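Local coordinates for protein mitochondrial enolase superfamily member 1 (Homo sapiens, PDB 4A35) that dehydrates L-fuconate to 2-keto-3-deoxy-L-fuconate in L-fucose breakdown, using a magnesium ion to stabilise the enediolate intermediate, at residues A[236-239]-A[240-244]. Residues are numbered along the deposited sequence; the frame is centred on the assembly and turned at random.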
ATOM      1  N   GLN A 236      35.121   3.626  -0.818  1.00 26.88           N
ATOM      2  CA  GLN A 236      36.563   3.943  -0.669  1.00 28.16           C
ATOM      3  C   GLN A 236      36.915   5.240  -1.433  1.00 32.78           C
ATOM      4  O   GLN A 236      37.525   6.150  -0.860  1.00 33.32           O
ATOM      5  CB  GLN A 236      37.457   2.791  -1.150  1.00 29.93           C
ATOM      6  CG  GLN A 236      38.945   2.976  -0.774  1.00 35.01           C
ATOM      7  CD  GLN A 236      39.141   2.973   0.723  1.00 43.35           C
ATOM      8  OE1 GLN A 236      38.860   1.996   1.399  1.00 36.63           O
ATOM      9  NE2 GLN A 236      39.540   4.087   1.284  1.00 41.08           N
ATOM     10  N   ILE A 237      36.472   5.344  -2.676  1.00 31.12           N
ATOM     11  CA  ILE A 237      36.728   6.539  -3.498  1.00 31.04           C
ATOM     12  C   ILE A 237      36.114   7.780  -2.832  1.00 34.72           C
ATOM     13  O   ILE A 237      36.800   8.796  -2.697  1.00 36.04           O
ATOM     14  CB  ILE A 237      36.237   6.350  -4.960  1.00 33.48           C
ATOM     15  CG1 ILE A 237      37.171   5.372  -5.718  1.00 35.22           C
ATOM     16  CG2 ILE A 237      36.103   7.705  -5.702  1.00 32.62           C
ATOM     17  CD1 ILE A 237      36.563   4.715  -6.882  1.00 38.71           C
ATOM     18  N   ILE A 238      34.842   7.705  -2.404  1.00 29.45           N
ATOM     19  CA  ILE A 238      34.200   8.885  -1.830  1.00 27.51           C
ATOM     20  C   ILE A 238      34.892   9.277  -0.514  1.00 31.50           C
ATOM     21  O   ILE A 238      35.244  10.438  -0.338  1.00 27.77           O
ATOM     22  CB  ILE A 238      32.673   8.687  -1.667  1.00 27.84           C
ATOM     23  CG1 ILE A 238      32.012   8.482  -3.067  1.00 27.13           C
ATOM     24  CG2 ILE A 238      32.049   9.883  -0.931  1.00 27.04           C
ATOM     25  CD1 ILE A 238      30.488   7.960  -2.938  1.00 34.07           C
ATOM     26  N   ARG A 239      35.063   8.317   0.400  1.00 32.46           N
ATOM     27  CA  ARG A 239      35.669   8.573   1.706  1.00 33.53           C
ATOM     28  C   ARG A 239      37.108   9.144   1.561  1.00 38.87           C
ATOM     29  O   ARG A 239      37.432  10.071   2.305  1.00 39.94           O
ATOM     30  CB  ARG A 239      35.594   7.306   2.606  1.00 34.20           C
ATOM     31  CG  ARG A 239      36.043   7.491   4.059  1.00 44.07           C
ATOM     32  CD  ARG A 239      35.452   8.710   4.735  1.00 34.60           C
ATOM     33  NE  ARG A 239      34.246   8.400   5.497  1.00 26.97           N
ATOM     34  CZ  ARG A 239      33.486   9.319   6.065  1.00 33.52           C
ATOM     35  NH1 ARG A 239      33.761  10.611   5.904  1.00 26.37           N
ATOM     36  NH2 ARG A 239      32.426   8.959   6.783  1.00 24.45           N
ATOM     37  N   ASP A 240      37.896   8.711   0.546  1.00 33.85           N
ATOM     38  CA  ASP A 240      39.232   9.250   0.271  1.00 36.69           C
ATOM     39  C   ASP A 240      39.171  10.679  -0.301  1.00 42.75           C
ATOM     40  O   ASP A 240      40.102  11.452  -0.056  1.00 44.78           O
ATOM     41  CB  ASP A 240      40.000   8.357  -0.716  1.00 39.06           C
ATOM     42  CG  ASP A 240      40.458   7.005  -0.175  1.00 43.86           C
ATOM     43  OD1 ASP A 240      40.419   6.806   1.088  1.00 43.54           O
ATOM     44  OD2 ASP A 240      40.803   6.131  -0.998  1.00 45.31           O
ATOM     45  N   MET A 241      38.125  11.005  -1.110  1.00 36.50           N
ATOM     46  CA  MET A 241      37.960  12.348  -1.706  1.00 35.04           C
ATOM     47  C   MET A 241      37.488  13.338  -0.652  1.00 36.48           C
ATOM     48  O   MET A 241      37.981  14.460  -0.611  1.00 38.68           O
ATOM     49  CB  MET A 241      36.945  12.372  -2.876  1.00 36.66           C
ATOM     50  CG  MET A 241      37.357  11.663  -4.178  1.00 41.91           C
ATOM     51  SD  MET A 241      38.718  12.377  -5.118  1.00 49.80           S
ATOM     52  CE  MET A 241      38.002  13.963  -5.613  1.00 45.34           C
ATOM     53  N   ILE A 242      36.497  12.941   0.169  1.00 30.86           N
ATOM     54  CA  ILE A 242      35.846  13.837   1.136  1.00 29.25           C
ATOM     55  C   ILE A 242      36.560  13.904   2.510  1.00 33.10           C
ATOM     56  O   ILE A 242      36.350  14.872   3.241  1.00 33.06           O
ATOM     57  CB  ILE A 242      34.318  13.530   1.289  1.00 28.82           C
ATOM     58  CG1 ILE A 242      34.026  12.276   2.170  1.00 25.19           C
ATOM     59  CG2 ILE A 242      33.635  13.446  -0.104  1.00 28.83           C
ATOM     60  CD1 ILE A 242      32.514  12.104   2.583  1.00 27.51           C
ATOM     61  N   GLY A 243      37.387  12.916   2.847  1.00 31.38           N
ATOM     62  CA  GLY A 243      38.081  12.917   4.134  1.00 32.89           C
ATOM     63  C   GLY A 243      37.232  12.394   5.297  1.00 38.81           C
ATOM     64  O   GLY A 243      36.009  12.213   5.157  1.00 38.99           O
ATOM     65  N   PRO A 244      37.839  12.198   6.493  1.00 37.13           N
ATOM     66  CA  PRO A 244      37.080  11.640   7.643  1.00 36.49           C
ATOM     67  C   PRO A 244      36.116  12.602   8.360  1.00 39.07           C
ATOM     68  O   PRO A 244      35.197  12.128   9.017  1.00 40.38           O
ATOM     69  CB  PRO A 244      38.203  11.231   8.622  1.00 40.12           C
ATOM     70  CG  PRO A 244      39.322  12.219   8.330  1.00 44.57           C
ATOM     71  CD  PRO A 244      39.278  12.359   6.824  1.00 39.89           C
TER
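With CG turned away from the backbone N (chi1 -173°) and further bends at chi2 and chi3, Arg-239 runs along the last turn of helix 228-242 to the carbonyl of Gly-243. This is the C-terminal end of the helix in a beta-alpha-beta unit, between strands 219-223 and 247-251 of the enolase-type barrel domain. Arg-239 NH1 donates to Gly-243 O at 2.9 Å, the oxygen lying at the edge of the guanidinium, close to its plane. The same NH1 also bonds Lys-246 O, and NH2 reaches Phe-271 O, so three backbone carbonyls, two in the loop after helix 228-242 and one in the loop after helix 258-268, fix the rotation of the group. Without the guanidinium, as with an alanine here, the carbonyls of Gly-243, Lys-246 and Phe-271 would probably all lose this donor, and the turn after the helix would be less firmly tied to it. The backbone closes the helix with Gly-243 N on Arg-239 O, 2.9 Å, and Gly-243 then departs with positive phi (82°), a conformation in which a CB would collide with the carbonyl oxygen of Ile-242. Inward, Ile-238 and Ile-242 meet through their CG2 methyls at 4.0 Å; Ile-238 packs on Val-222 and Leu-248, Ile-242 on Phe-220, which seats the helix against both strands. On the outer side, Gln-236 bends at chi2 and brings the NE2 end of its amide obliquely to the Asp-240 carboxylate, the two planes 39° apart. Gln-236 NE2 meets Asp-240 OD1 at 2.9 Å on the syn side, out of the carboxylate plane, and makes a weak second bond to Asp-240 OD2 at 3.3 Å.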